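Local coordinates for protein metallocarboxypeptidase (Trypanosoma cruzi, PDB 3DWC) that probably acts as a metal-dependent carboxypeptidase of the M32 family, releasing C-terminal amino acids with broad specificity except proline, at residues N95-E100 with G143-G148; E134-F139 with G415-F420; V200-G205 with K338-R343; F207-Q212 with Y253-F258. All coordinates share one frame; numbering follows the deposited sequence.

Interaction 1: N95-E100 with G143-G148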
loop_
_atom_site.group_PDB
_atom_site.type_symbol
_atom_site.label_atom_id
_atom_site.label_comp_id
_atom_site.label_asym_id
_atom_site.label_seq_id
_atom_site.Cartn_x
_atom_site.Cartn_y
_atom_site.Cartn_z
ATOM N N ASN B 95 -23.379 14.506 -6.356
ATOM C CA ASN B 95 -23.852 15.461 -7.329
ATOM C C ASN B 95 -24.647 16.612 -6.721
ATOM O O ASN B 95 -24.735 17.668 -7.327
ATOM C CB ASN B 95 -24.682 14.718 -8.384
ATOM C CG ASN B 95 -24.596 15.353 -9.749
ATOM O OD1 ASN B 95 -23.542 15.335 -10.397
ATOM N ND2 ASN B 95 -25.714 15.906 -10.211
ATOM N N LEU B 96 -25.238 16.409 -5.544
ATOM C CA LEU B 96 -26.154 17.392 -4.959
ATOM C C LEU B 96 -25.437 18.602 -4.347
ATOM O O LEU B 96 -26.054 19.631 -4.110
ATOM C CB LEU B 96 -27.095 16.734 -3.924
ATOM C CG LEU B 96 -28.525 16.358 -4.352
ATOM C CD1 LEU B 96 -28.578 15.726 -5.753
ATOM C CD2 LEU B 96 -29.192 15.427 -3.325
ATOM N N LEU B 97 -24.144 18.487 -4.093
ATOM C CA LEU B 97 -23.356 19.597 -3.577
ATOM C C LEU B 97 -22.632 20.295 -4.731
ATOM O O LEU B 97 -21.837 19.654 -5.427
ATOM C CB LEU B 97 -22.302 19.080 -2.588
ATOM C CG LEU B 97 -22.755 18.421 -1.274
ATOM C CD1 LEU B 97 -21.595 18.413 -0.308
ATOM C CD2 LEU B 97 -23.944 19.133 -0.643
ATOM N N PRO B 98 -22.877 21.603 -4.937
ATOM C CA PRO B 98 -22.079 22.326 -5.935
ATOM C C PRO B 98 -20.585 22.411 -5.575
ATOM O O PRO B 98 -20.227 22.507 -4.399
ATOM C CB PRO B 98 -22.729 23.718 -5.969
ATOM C CG PRO B 98 -24.082 23.530 -5.387
ATOM C CD PRO B 98 -23.894 22.477 -4.331
ATOM N N GLU B 99 -19.733 22.383 -6.601
ATOM C CA GLU B 99 -18.282 22.271 -6.422
ATOM C C GLU B 99 -17.718 23.438 -5.624
ATOM O O GLU B 99 -16.730 23.289 -4.907
ATOM C CB GLU B 99 -17.577 22.156 -7.776
ATOM C CG GLU B 99 -18.047 20.954 -8.602
ATOM C CD GLU B 99 -17.162 20.658 -9.795
ATOM O OE1 GLU B 99 -17.166 19.491 -10.243
ATOM O OE2 GLU B 99 -16.472 21.580 -10.290
ATOM N N GLU B 100 -18.376 24.588 -5.754
ATOM C CA GLU B 100 -18.065 25.793 -4.984
ATOM C C GLU B 100 -18.228 25.531 -3.484
ATOM O O GLU B 100 -17.354 25.862 -2.689
ATOM C CB GLU B 100 -18.962 26.952 -5.466
ATOM C CG GLU B 100 -18.832 28.270 -4.703
ATOM C CD GLU B 100 -19.556 28.250 -3.358
ATOM O OE1 GLU B 100 -18.970 28.737 -2.362
ATOM O OE2 GLU B 100 -20.698 27.735 -3.296
ATOM N N GLY B 143 -26.981 20.553 4.947
ATOM C CA GLY B 143 -28.287 19.901 5.111
ATOM C C GLY B 143 -29.292 20.305 4.060
ATOM O O GLY B 143 -29.965 19.451 3.447
ATOM N N LYS B 144 -29.413 21.609 3.834
ATOM C CA LYS B 144 -30.361 22.100 2.841
ATOM C C LYS B 144 -30.071 21.573 1.422
ATOM O O LYS B 144 -30.983 21.150 0.703
ATOM C CB LYS B 144 -30.400 23.627 2.857
ATOM C CG LYS B 144 -31.214 24.202 4.001
ATOM C CD LYS B 144 -31.322 25.727 3.891
ATOM C CE LYS B 144 -31.913 26.353 5.160
ATOM N NZ LYS B 144 -31.154 25.969 6.401
ATOM N N LEU B 145 -28.800 21.609 1.030
ATOM C CA LEU B 145 -28.370 21.110 -0.281
ATOM C C LEU B 145 -28.694 19.623 -0.424
ATOM O O LEU B 145 -29.296 19.204 -1.409
ATOM C CB LEU B 145 -26.854 21.343 -0.469
ATOM C CG LEU B 145 -26.343 22.638 -1.132
ATOM C CD1 LEU B 145 -27.429 23.714 -1.290
ATOM C CD2 LEU B 145 -25.118 23.183 -0.385
ATOM N N ARG B 146 -28.298 18.834 0.574
ATOM C CA ARG B 146 -28.550 17.389 0.552
ATOM C C ARG B 146 -30.073 17.120 0.624
ATOM O O ARG B 146 -30.589 16.219 -0.044
ATOM C CB ARG B 146 -27.770 16.665 1.662
ATOM C CG ARG B 146 -26.376 17.227 1.936
ATOM C CD ARG B 146 -25.396 16.213 2.491
ATOM N NE ARG B 146 -24.829 15.449 1.402
ATOM C CZ ARG B 146 -23.537 15.241 1.169
ATOM N NH1 ARG B 146 -22.600 15.700 1.968
ATOM N NH2 ARG B 146 -23.194 14.541 0.106
ATOM N N ALA B 147 -30.797 17.949 1.381
ATOM C CA ALA B 147 -32.272 17.856 1.429
ATOM C C ALA B 147 -32.925 17.939 0.057
ATOM O O ALA B 147 -33.966 17.318 -0.173
ATOM C CB ALA B 147 -32.856 18.926 2.342
ATOM N N GLY B 148 -32.334 18.713 -0.853
ATOM C CA GLY B 148 -32.867 18.844 -2.219
ATOM C C GLY B 148 -34.314 19.300 -2.240
ATOM O O GLY B 148 -34.693 20.178 -1.463
#
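Leu-97, Leu-145 and Arg-146 carry most of this surface contact, which joins the open ends of a helical hairpin: the turn leading into helix 99-122 lies against the last turn of helix 125-147. The isobutyl group of Leu-97 is at the middle of it. Its CG stands anti to the carbonyl carbon (chi1 -65°), and from there the two methyls part company. CD2 drops onto the helix and meets Leu-145 CB at 3.7 Å, the two leucine side chains crossing at about a right angle. CD1 goes instead to the guanidinium of Arg-146, 3.7 Å from NH1, while Leu-97 CG lies 4.0 Å above the plane of that group, over its centre. Arg-146 presents this face because its chain bends at chi3 (83°), folding the head back over the leucine; Leu-97 CD2 also touches the aliphatic part of the arginine at CG. The charge itself is met elsewhere, in a salt bridge from NH1 to Glu-142 one turn earlier on the same helix. Between the two segments the contact is made by van der Waals packing, with the guanidinium offering a face rather than an N-H. Further out, Leu-96 lays CD2 against the carbonyl of Arg-146, 3.7 Å from its O. Pro-98, at the N-cap position of helix 99-122, rests its CD on Leu-145 CG at 4.0 Å. Around this junction, Leu-97 also packs on Val-102 and Leu-145 on Phe-101, both of helix 99-122, and Arg-146 reaches across to Ala-157, Leu-158 and Ile-161 of helix 154-162.

Interaction 2: E134-F139 with G415-F420; sequences ELIALF and GMFGYF
An offset, near-parallel pair of phenylalanines pins the loop ahead of helix 421-441 to the middle of helix 125-147, in the predominantly helical M32 fold. The ring planes of Phe-139 and Phe-417 are inclined by 23° with centroids 4.4 Å apart, and the offset is large enough that little of one ring lies over the other. What fills the face of Phe-139 is largely Phe-417 CB, which sits 3.8 Å from the ring centroid and only 6° off the normal, a CH-pi contact. Phe-139 can offer this face because its CG lies anti to the carbonyl carbon (chi1 -67°). At its edge, in the ring plane, comes Gly-415 CA, 3.5 Å from Phe-139 CE2, so backbone and side chain of the loop hold two sides of one ring. This part is buried and close; helix 358-374 adds Met-373 against Phe-417 and Leu-372 against Ile-136. The packing slackens beyond it. Met-416 starts its side chain away from the helix, touches Tyr-162 of helix 154-162 and is partly open to solvent; Glu-134 and Ala-137 are exposed. One turn before Phe-139, Ile-136 completes the grip, its CD1 methyl standing 3.7 Å from Phe-417 CZ.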
loop_
_atom_site.group_PDB
_atom_site.type_symbol
_atom_site.label_atom_id
_atom_site.label_comp_id
_atom_site.label_asym_id
_atom_site.label_seq_id
_atom_site.Cartn_x
_atom_site.Cartn_y
_atom_site.Cartn_z
ATOM N N GLU B 134 -18.663 28.866 12.101
ATOM C CA GLU B 134 -18.637 28.719 10.625
ATOM C C GLU B 134 -18.969 27.286 10.176
ATOM O O GLU B 134 -19.651 27.081 9.166
ATOM C CB GLU B 134 -17.271 29.106 10.047
ATOM C CG GLU B 134 -16.941 30.586 10.098
ATOM C CD GLU B 134 -15.653 30.895 9.341
ATOM O OE1 GLU B 134 -14.640 31.265 9.994
ATOM O OE2 GLU B 134 -15.649 30.733 8.098
ATOM N N LEU B 135 -18.447 26.313 10.913
ATOM C CA LEU B 135 -18.807 24.890 10.723
ATOM C C LEU B 135 -20.311 24.708 10.806
ATOM O O LEU B 135 -20.937 24.241 9.865
ATOM C CB LEU B 135 -18.105 24.023 11.760
ATOM C CG LEU B 135 -16.593 23.938 11.540
ATOM C CD1 LEU B 135 -15.911 23.305 12.727
ATOM C CD2 LEU B 135 -16.278 23.172 10.240
ATOM N N ILE B 136 -20.889 25.151 11.914
ATOM C CA ILE B 136 -22.317 25.008 12.131
ATOM C C ILE B 136 -23.127 25.684 11.019
ATOM O O ILE B 136 -24.202 25.204 10.665
ATOM C CB ILE B 136 -22.756 25.547 13.536
ATOM C CG1 ILE B 136 -22.078 24.758 14.658
ATOM C CG2 ILE B 136 -24.280 25.465 13.724
ATOM C CD1 ILE B 136 -22.450 23.280 14.698
ATOM N N ALA B 137 -22.629 26.790 10.465
ATOM C CA ALA B 137 -23.335 27.460 9.367
ATOM C C ALA B 137 -23.180 26.681 8.065
ATOM O O ALA B 137 -24.103 26.615 7.262
ATOM C CB ALA B 137 -22.837 28.888 9.201
ATOM N N LEU B 138 -22.001 26.095 7.872
ATOM C CA LEU B 138 -21.720 25.224 6.720
ATOM C C LEU B 138 -22.593 23.949 6.734
ATOM O O LEU B 138 -23.152 23.557 5.692
ATOM C CB LEU B 138 -20.233 24.840 6.711
ATOM C CG LEU B 138 -19.558 24.355 5.424
ATOM C CD1 LEU B 138 -19.882 22.897 5.151
ATOM C CD2 LEU B 138 -19.921 25.201 4.230
ATOM N N PHE B 139 -22.697 23.319 7.912
ATOM C CA PHE B 139 -23.508 22.102 8.105
ATOM C C PHE B 139 -24.964 22.363 7.835
ATOM O O PHE B 139 -25.636 21.537 7.200
ATOM C CB PHE B 139 -23.407 21.575 9.544
ATOM C CG PHE B 139 -22.058 21.062 9.930
ATOM C CD1 PHE B 139 -21.593 21.239 11.220
ATOM C CD2 PHE B 139 -21.254 20.357 9.022
ATOM C CE1 PHE B 139 -20.364 20.754 11.597
ATOM C CE2 PHE B 139 -20.034 19.867 9.400
ATOM C CZ PHE B 139 -19.582 20.070 10.677
ATOM N N GLY B 415 -15.813 17.890 9.562
ATOM C CA GLY B 415 -17.068 18.019 8.847
ATOM C C GLY B 415 -17.972 16.803 8.899
ATOM O O GLY B 415 -18.605 16.472 7.895
ATOM N N MET B 416 -18.021 16.146 10.061
ATOM C CA MET B 416 -18.887 15.005 10.296
ATOM C C MET B 416 -19.974 15.359 11.305
ATOM O O MET B 416 -19.733 15.421 12.519
ATOM C CB MET B 416 -18.060 13.824 10.783
ATOM C CG MET B 416 -17.107 13.277 9.710
ATOM S SD MET B 416 -16.206 11.844 10.315
ATOM C CE MET B 416 -14.872 12.660 11.188
ATOM N N PHE B 417 -21.162 15.637 10.771
ATOM C CA PHE B 417 -22.323 16.006 11.547
ATOM C C PHE B 417 -23.412 15.035 11.135
ATOM O O PHE B 417 -23.584 14.776 9.931
ATOM C CB PHE B 417 -22.738 17.442 11.199
ATOM C CG PHE B 417 -23.094 18.278 12.391
ATOM C CD1 PHE B 417 -22.118 18.695 13.267
ATOM C CD2 PHE B 417 -24.400 18.635 12.640
ATOM C CE1 PHE B 417 -22.442 19.463 14.374
ATOM C CE2 PHE B 417 -24.718 19.408 13.740
ATOM C CZ PHE B 417 -23.734 19.819 14.599
ATOM N N GLY B 418 -24.141 14.498 12.113
ATOM C CA GLY B 418 -25.084 13.409 11.864
ATOM C C GLY B 418 -24.457 12.021 11.851
ATOM O O GLY B 418 -25.129 11.030 11.554
ATOM N N TYR B 419 -23.172 11.955 12.190
ATOM C CA TYR B 419 -22.429 10.698 12.313
ATOM C C TYR B 419 -22.637 10.026 13.679
ATOM O O TYR B 419 -23.010 8.850 13.773
ATOM C CB TYR B 419 -20.938 10.994 12.085
ATOM C CG TYR B 419 -20.036 9.807 12.038
ATOM C CD1 TYR B 419 -19.500 9.284 13.194
ATOM C CD2 TYR B 419 -19.663 9.255 10.849
ATOM C CE1 TYR B 419 -18.638 8.197 13.166
ATOM C CE2 TYR B 419 -18.789 8.160 10.798
ATOM C CZ TYR B 419 -18.307 7.639 11.968
ATOM O OH TYR B 419 -17.448 6.593 11.939
ATOM N N PHE B 420 -22.418 10.777 14.739
ATOM C CA PHE B 420 -22.454 10.230 16.092
ATOM C C PHE B 420 -23.624 9.264 16.402
ATOM O O PHE B 420 -23.404 8.195 16.958
ATOM C CB PHE B 420 -22.459 11.352 17.117
ATOM C CG PHE B 420 -21.091 11.957 17.408
ATOM C CD1 PHE B 420 -20.045 11.177 17.843
ATOM C CD2 PHE B 420 -20.891 13.314 17.295
ATOM C CE1 PHE B 420 -18.810 11.729 18.136
ATOM C CE2 PHE B 420 -19.650 13.897 17.610
ATOM C CZ PHE B 420 -18.615 13.094 18.026
#

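Interaction 3: V200-G205 with K338-R343; sequences VLEPKG and KRVIQR. With SO4 (sulfate ion), chain U.
The guanidinium of Arg-343 receives a single carboxylate oxygen at its edge: Glu-202 OE1 lies in its plane, 2.8 Å from both NH1 and NH2. In this end-on, forked salt bridge between a surface loop and the residues just past the end of helix 334-341, OE1 uses its syn lone pair for NH1 and its anti lone pair for NH2. Serving both donors from one point bends each bond to an N-H...O angle of 140°, and the carboxylate and guanidinium planes are turned 36° apart. Val-200 CG1 comes in obliquely, 3.4 Å from Arg-343 NH2. The second guanidinium, that of Arg-339, also works through its edge: NH2 donates to O4 of a sulfate, probably from the crystallisation liquor, at 3.0 Å, and to the backbone O of Thr-199. The sulfate is also held by Thr-199 N, at the start of the loop. Among the apolar contacts, the two methyls of Val-200 divide between neighbouring helix residues, CG2 against Arg-339 CB at 3.9 Å and CG1 against Val-340 CG2 at 3.8 Å. That CG2 methyl of Val-340 faces Pro-203 tip to tip, 4.1 Å from its CD, and touches Leu-201 O at 3.5 Å.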
loop_
_atom_site.group_PDB
_atom_site.type_symbol
_atom_site.label_atom_id
_atom_site.label_comp_id
_atom_site.label_asym_id
_atom_site.label_seq_id
_atom_site.Cartn_x
_atom_site.Cartn_y
_atom_site.Cartn_z
ATOM N N VAL B 200 -12.081 -6.985 42.803
ATOM C CA VAL B 200 -11.661 -7.001 41.424
ATOM C C VAL B 200 -10.118 -6.935 41.414
ATOM O O VAL B 200 -9.534 -5.954 41.850
ATOM C CB VAL B 200 -12.261 -5.830 40.613
ATOM C CG1 VAL B 200 -11.806 -5.907 39.155
ATOM C CG2 VAL B 200 -13.802 -5.827 40.681
ATOM N N LEU B 201 -9.483 -8.000 40.924
ATOM C CA LEU B 201 -8.036 -8.051 40.765
ATOM C C LEU B 201 -7.697 -7.550 39.358
ATOM O O LEU B 201 -8.164 -8.114 38.342
ATOM C CB LEU B 201 -7.538 -9.464 40.966
ATOM C CG LEU B 201 -8.034 -10.209 42.210
ATOM C CD1 LEU B 201 -7.565 -11.653 42.192
ATOM C CD2 LEU B 201 -7.571 -9.529 43.499
ATOM N N GLU B 202 -6.919 -6.474 39.305
ATOM C CA GLU B 202 -6.457 -5.941 38.049
ATOM C C GLU B 202 -5.341 -6.810 37.484
ATOM O O GLU B 202 -4.389 -7.161 38.191
ATOM C CB GLU B 202 -5.924 -4.514 38.199
ATOM C CG GLU B 202 -7.012 -3.469 38.254
ATOM C CD GLU B 202 -7.800 -3.390 36.982
ATOM O OE1 GLU B 202 -9.040 -3.468 37.090
ATOM O OE2 GLU B 202 -7.195 -3.265 35.876
ATOM N N PRO B 203 -5.445 -7.144 36.204
ATOM C CA PRO B 203 -4.302 -7.816 35.586
ATOM C C PRO B 203 -2.996 -7.014 35.716
ATOM O O PRO B 203 -2.982 -5.802 35.462
ATOM C CB PRO B 203 -4.736 -7.946 34.136
ATOM C CG PRO B 203 -6.252 -8.001 34.231
ATOM C CD PRO B 203 -6.561 -6.981 35.258
ATOM N N LYS B 204 -1.920 -7.698 36.103
ATOM C CA LYS B 204 -0.593 -7.070 36.235
ATOM C C LYS B 204 0.364 -7.326 35.064
ATOM O O LYS B 204 0.691 -8.455 34.749
ATOM C CB LYS B 204 0.034 -7.520 37.555
ATOM C CG LYS B 204 -0.696 -6.910 38.775
ATOM C CD LYS B 204 -0.954 -7.915 39.883
ATOM C CE LYS B 204 -1.014 -7.256 41.298
ATOM N NZ LYS B 204 0.314 -7.419 41.959
ATOM N N GLY B 205 0.813 -6.257 34.420
ATOM C CA GLY B 205 1.800 -6.342 33.346
ATOM C C GLY B 205 3.244 -6.444 33.836
ATOM O O GLY B 205 3.491 -6.527 35.038
ATOM N N LYS B 338 -14.510 -11.235 34.073
ATOM C CA LYS B 338 -15.822 -10.629 33.860
ATOM C C LYS B 338 -15.969 -9.307 34.623
ATOM O O LYS B 338 -16.537 -8.336 34.125
ATOM C CB LYS B 338 -16.931 -11.602 34.254
ATOM C CG LYS B 338 -18.319 -11.041 34.034
ATOM C CD LYS B 338 -19.371 -12.105 34.347
ATOM C CE LYS B 338 -20.706 -11.503 34.670
ATOM N NZ LYS B 338 -21.684 -12.623 35.045
ATOM N N ARG B 339 -15.445 -9.263 35.835
ATOM C CA ARG B 339 -15.566 -8.067 36.672
ATOM C C ARG B 339 -14.754 -6.926 36.123
ATOM O O ARG B 339 -15.206 -5.794 36.141
ATOM C CB ARG B 339 -15.188 -8.372 38.115
ATOM C CG ARG B 339 -16.387 -8.719 38.918
ATOM C CD ARG B 339 -16.398 -10.051 39.582
ATOM N NE ARG B 339 -15.928 -10.028 40.932
ATOM C CZ ARG B 339 -16.299 -10.841 41.924
ATOM N NH1 ARG B 339 -17.230 -11.781 41.802
ATOM N NH2 ARG B 339 -15.721 -10.682 43.094
ATOM N N VAL B 340 -13.570 -7.246 35.603
ATOM C CA VAL B 340 -12.708 -6.282 34.922
ATOM C C VAL B 340 -13.382 -5.758 33.616
ATOM O O VAL B 340 -13.541 -4.568 33.423
ATOM C CB VAL B 340 -11.322 -6.932 34.599
ATOM C CG1 VAL B 340 -10.466 -6.016 33.674
ATOM C CG2 VAL B 340 -10.583 -7.311 35.894
ATOM N N ILE B 341 -13.784 -6.655 32.738
ATOM C CA ILE B 341 -14.326 -6.292 31.422
ATOM C C ILE B 341 -15.726 -5.605 31.499
ATOM O O ILE B 341 -16.064 -4.812 30.594
ATOM C CB ILE B 341 -14.340 -7.562 30.464
ATOM C CG1 ILE B 341 -12.933 -8.132 30.183
ATOM C CG2 ILE B 341 -14.991 -7.336 29.117
ATOM C CD1 ILE B 341 -12.032 -7.243 29.553
ATOM N N GLN B 342 -16.530 -5.894 32.534
ATOM C CA GLN B 342 -17.901 -5.321 32.671
ATOM C C GLN B 342 -17.955 -4.205 33.701
ATOM O O GLN B 342 -19.020 -3.796 34.130
ATOM C CB GLN B 342 -18.930 -6.378 33.058
ATOM C CG GLN B 342 -19.212 -7.381 31.929
ATOM C CD GLN B 342 -20.277 -8.389 32.275
ATOM O OE1 GLN B 342 -20.955 -8.286 33.298
ATOM N NE2 GLN B 342 -20.466 -9.362 31.392
ATOM N N ARG B 343 -16.794 -3.726 34.121
ATOM C CA ARG B 343 -16.742 -2.692 35.163
ATOM C C ARG B 343 -17.407 -1.417 34.668
ATOM O O ARG B 343 -17.202 -1.032 33.531
ATOM C CB ARG B 343 -15.297 -2.376 35.531
ATOM C CG ARG B 343 -15.211 -1.565 36.826
ATOM C CD ARG B 343 -13.890 -0.857 36.918
ATOM N NE ARG B 343 -12.990 -1.449 37.899
ATOM C CZ ARG B 343 -11.887 -2.154 37.633
ATOM N NH1 ARG B 343 -11.495 -2.439 36.369
ATOM N NH2 ARG B 343 -11.164 -2.584 38.663
HETATM S S SO4 U . -16.006 -11.149 46.560
HETATM O O1 SO4 U . -15.447 -12.469 46.884
HETATM O O2 SO4 U . -16.511 -10.498 47.771
HETATM O O3 SO4 U . -14.972 -10.296 45.985
HETATM O O4 SO4 U . -17.115 -11.318 45.621
#

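Interaction 4: F207-Q212 with Y253-F258; sequences FPVSKQ and YTETEF
The side chain of Gln-212 starts with CG anti to the carbonyl carbon (chi1 -74°) and extends beyond, delivering its amide to the loop 253-258; Phe-258 takes the crowded position between backbone N and carbonyl carbon (chi1 61°), which brings its ring to Phe-207. Gln-212 NE2 spends both hydrogens on backbone oxygens, Thr-254 O at 2.9 Å and Phe-207 O at 2.8 Å. Both acceptors lie in its amide plane, so the group is fixed in rotation, although the donor approaches each from above the carbonyl plane. Water 2 takes the N-H of Thr-254 and can donate to Gln-212 OE1 and Glu-257 O, though acceptors around it outnumber its protons. A backbone bond, Phe-207 N to Glu-255 O at 2.8 Å and on a lone pair, ties the loops. The rings of Phe-207 and Phe-258 form a T-shaped pair, centroids 5.0 Å apart and planes at 86°, with the Phe-258 edge over the centre of the Phe-207 face. At the other end, Val-209 CG1 packs 3.5 Å from Tyr-253 CD1, and Gln-212 CB lies 3.6 Å from Tyr-253 CD2. Water 1 takes the N-H of Val-209 and donates to Glu-255 OE1 at 2.6 Å. The contact thus joins the start of helix 209-222 to the loop between strand 246-251 and helix 259-276, where Glu-257 caps Thr-260 N; Phe-326 of helix 312-326 closes on both phenylalanines.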
loop_
_atom_site.group_PDB
_atom_site.type_symbol
_atom_site.label_atom_id
_atom_site.label_comp_id
_atom_site.label_asym_id
_atom_site.label_seq_id
_atom_site.Cartn_x
_atom_site.Cartn_y
_atom_site.Cartn_z
ATOM N N PHE B 207 2.694 -7.161 29.666
ATOM C CA PHE B 207 2.137 -8.114 28.729
ATOM C C PHE B 207 2.881 -7.913 27.408
ATOM O O PHE B 207 2.607 -6.955 26.681
ATOM C CB PHE B 207 0.637 -7.854 28.572
ATOM C CG PHE B 207 -0.116 -7.954 29.873
ATOM C CD1 PHE B 207 -0.653 -6.827 30.466
ATOM C CD2 PHE B 207 -0.211 -9.172 30.542
ATOM C CE1 PHE B 207 -1.307 -6.916 31.669
ATOM C CE2 PHE B 207 -0.865 -9.258 31.756
ATOM C CZ PHE B 207 -1.418 -8.127 32.310
ATOM N N PRO B 208 3.851 -8.797 27.097
ATOM C CA PRO B 208 4.673 -8.554 25.919
ATOM C C PRO B 208 3.854 -8.399 24.644
ATOM O O PRO B 208 2.895 -9.158 24.393
ATOM C CB PRO B 208 5.590 -9.796 25.852
ATOM C CG PRO B 208 5.656 -10.270 27.248
ATOM C CD PRO B 208 4.234 -10.053 27.754
ATOM N N VAL B 209 4.228 -7.402 23.861
ATOM C CA VAL B 209 3.449 -7.001 22.711
ATOM C C VAL B 209 3.358 -8.119 21.679
ATOM O O VAL B 209 2.349 -8.212 20.967
ATOM C CB VAL B 209 4.034 -5.718 22.100
ATOM C CG1 VAL B 209 3.467 -5.493 20.710
ATOM C CG2 VAL B 209 3.714 -4.521 23.005
ATOM N N SER B 210 4.413 -8.930 21.562
ATOM C CA SER B 210 4.416 -10.128 20.697
ATOM C C SER B 210 3.400 -11.184 21.143
ATOM O O SER B 210 2.745 -11.824 20.313
ATOM C CB SER B 210 5.816 -10.759 20.581
ATOM O OG SER B 210 6.219 -11.453 21.777
ATOM N N LYS B 211 3.261 -11.364 22.444
ATOM C CA LYS B 211 2.289 -12.329 22.948
ATOM C C LYS B 211 0.850 -11.769 22.787
ATOM O O LYS B 211 -0.100 -12.510 22.484
ATOM C CB LYS B 211 2.629 -12.689 24.403
ATOM C CG LYS B 211 4.008 -13.421 24.569
ATOM C CD LYS B 211 4.357 -13.627 26.043
ATOM C CE LYS B 211 5.826 -14.002 26.301
ATOM N NZ LYS B 211 5.959 -15.380 26.686
ATOM N N GLN B 212 0.702 -10.452 22.955
ATOM C CA GLN B 212 -0.582 -9.762 22.653
ATOM C C GLN B 212 -1.024 -9.928 21.210
ATOM O O GLN B 212 -2.199 -10.172 20.918
ATOM C CB GLN B 212 -0.457 -8.275 22.968
ATOM C CG GLN B 212 -0.462 -8.029 24.448
ATOM C CD GLN B 212 -0.698 -6.582 24.782
ATOM O OE1 GLN B 212 -1.704 -6.000 24.390
ATOM N NE2 GLN B 212 0.220 -6.000 25.533
ATOM N N TYR B 253 -0.569 -1.620 20.642
ATOM C CA TYR B 253 -0.265 -2.329 21.862
ATOM C C TYR B 253 0.505 -1.469 22.867
ATOM O O TYR B 253 1.376 -0.687 22.486
ATOM C CB TYR B 253 0.549 -3.572 21.564
ATOM C CG TYR B 253 -0.063 -4.514 20.556
ATOM C CD1 TYR B 253 0.392 -4.535 19.248
ATOM C CD2 TYR B 253 -1.060 -5.369 20.906
ATOM C CE1 TYR B 253 -0.137 -5.362 18.327
ATOM C CE2 TYR B 253 -1.625 -6.217 19.977
ATOM C CZ TYR B 253 -1.144 -6.209 18.686
ATOM O OH TYR B 253 -1.675 -7.050 17.739
ATOM N N THR B 254 0.142 -1.641 24.136
ATOM C CA THR B 254 0.885 -1.151 25.280
ATOM C C THR B 254 1.155 -2.362 26.183
ATOM O O THR B 254 0.288 -3.252 26.335
ATOM C CB THR B 254 0.066 -0.067 26.047
ATOM O OG1 THR B 254 0.697 0.250 27.281
ATOM C CG2 THR B 254 -1.353 -0.541 26.352
ATOM N N GLU B 255 2.369 -2.432 26.725
ATOM C CA GLU B 255 2.755 -3.482 27.674
ATOM C C GLU B 255 1.948 -3.457 28.953
ATOM O O GLU B 255 1.792 -4.492 29.598
ATOM C CB GLU B 255 4.241 -3.403 28.061
ATOM C CG GLU B 255 5.162 -4.091 27.105
ATOM C CD GLU B 255 6.541 -4.357 27.720
ATOM O OE1 GLU B 255 7.137 -5.398 27.314
ATOM O OE2 GLU B 255 6.998 -3.576 28.630
ATOM N N THR B 256 1.437 -2.294 29.326
ATOM C CA THR B 256 0.761 -2.131 30.633
ATOM C C THR B 256 -0.583 -2.842 30.743
ATOM O O THR B 256 -1.005 -3.233 31.835
ATOM C CB THR B 256 0.604 -0.619 31.012
ATOM O OG1 THR B 256 -0.331 -0.002 30.131
ATOM C CG2 THR B 256 1.940 0.133 30.923
ATOM N N GLU B 257 -1.282 -3.030 29.622
ATOM C CA GLU B 257 -2.518 -3.817 29.636
ATOM C C GLU B 257 -2.840 -4.417 28.275
ATOM O O GLU B 257 -2.259 -4.021 27.291
ATOM C CB GLU B 257 -3.697 -2.983 30.160
ATOM C CG GLU B 257 -3.943 -1.620 29.462
ATOM C CD GLU B 257 -4.994 -1.662 28.331
ATOM O OE1 GLU B 257 -5.843 -2.567 28.279
ATOM O OE2 GLU B 257 -4.957 -0.756 27.470
ATOM N N PHE B 258 -3.734 -5.399 28.246
ATOM C CA PHE B 258 -4.071 -6.110 27.022
ATOM C C PHE B 258 -5.529 -5.961 26.604
ATOM O O PHE B 258 -5.871 -6.268 25.496
ATOM C CB PHE B 258 -3.775 -7.617 27.161
ATOM C CG PHE B 258 -4.555 -8.279 28.232
ATOM C CD1 PHE B 258 -5.876 -8.638 28.041
ATOM C CD2 PHE B 258 -3.985 -8.538 29.446
ATOM C CE1 PHE B 258 -6.601 -9.223 29.060
ATOM C CE2 PHE B 258 -4.698 -9.118 30.442
ATOM C CZ PHE B 258 -6.023 -9.478 30.236
HETATM O O HOH W 1 6.659 -5.832 24.838
HETATM O O HOH W 2 -2.321 -3.306 24.699
#

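In the fold
From the N terminus, interaction 1 opens first and closes the helical hairpin of 99-122 and 125-147. Before it closes, interaction 2 has begun on the same helix, 125-147, so the two cross; their centres lie about 14 Å apart. Interaction 2 spans the chain from 134-139 to 415-420, and within that long loop falls interaction 3, which in turn encloses interaction 4. Interactions 3 and 4 touch through Pro-203 and Phe-258, fastening the 200-212 region to helix 334-341 and to the lead-in of helix 259-276, which carries the cobalt ligands His-267 and His-271. Interactions 1 and 3, about 49 Å apart between centres, lie on opposite sides of the chain's centre.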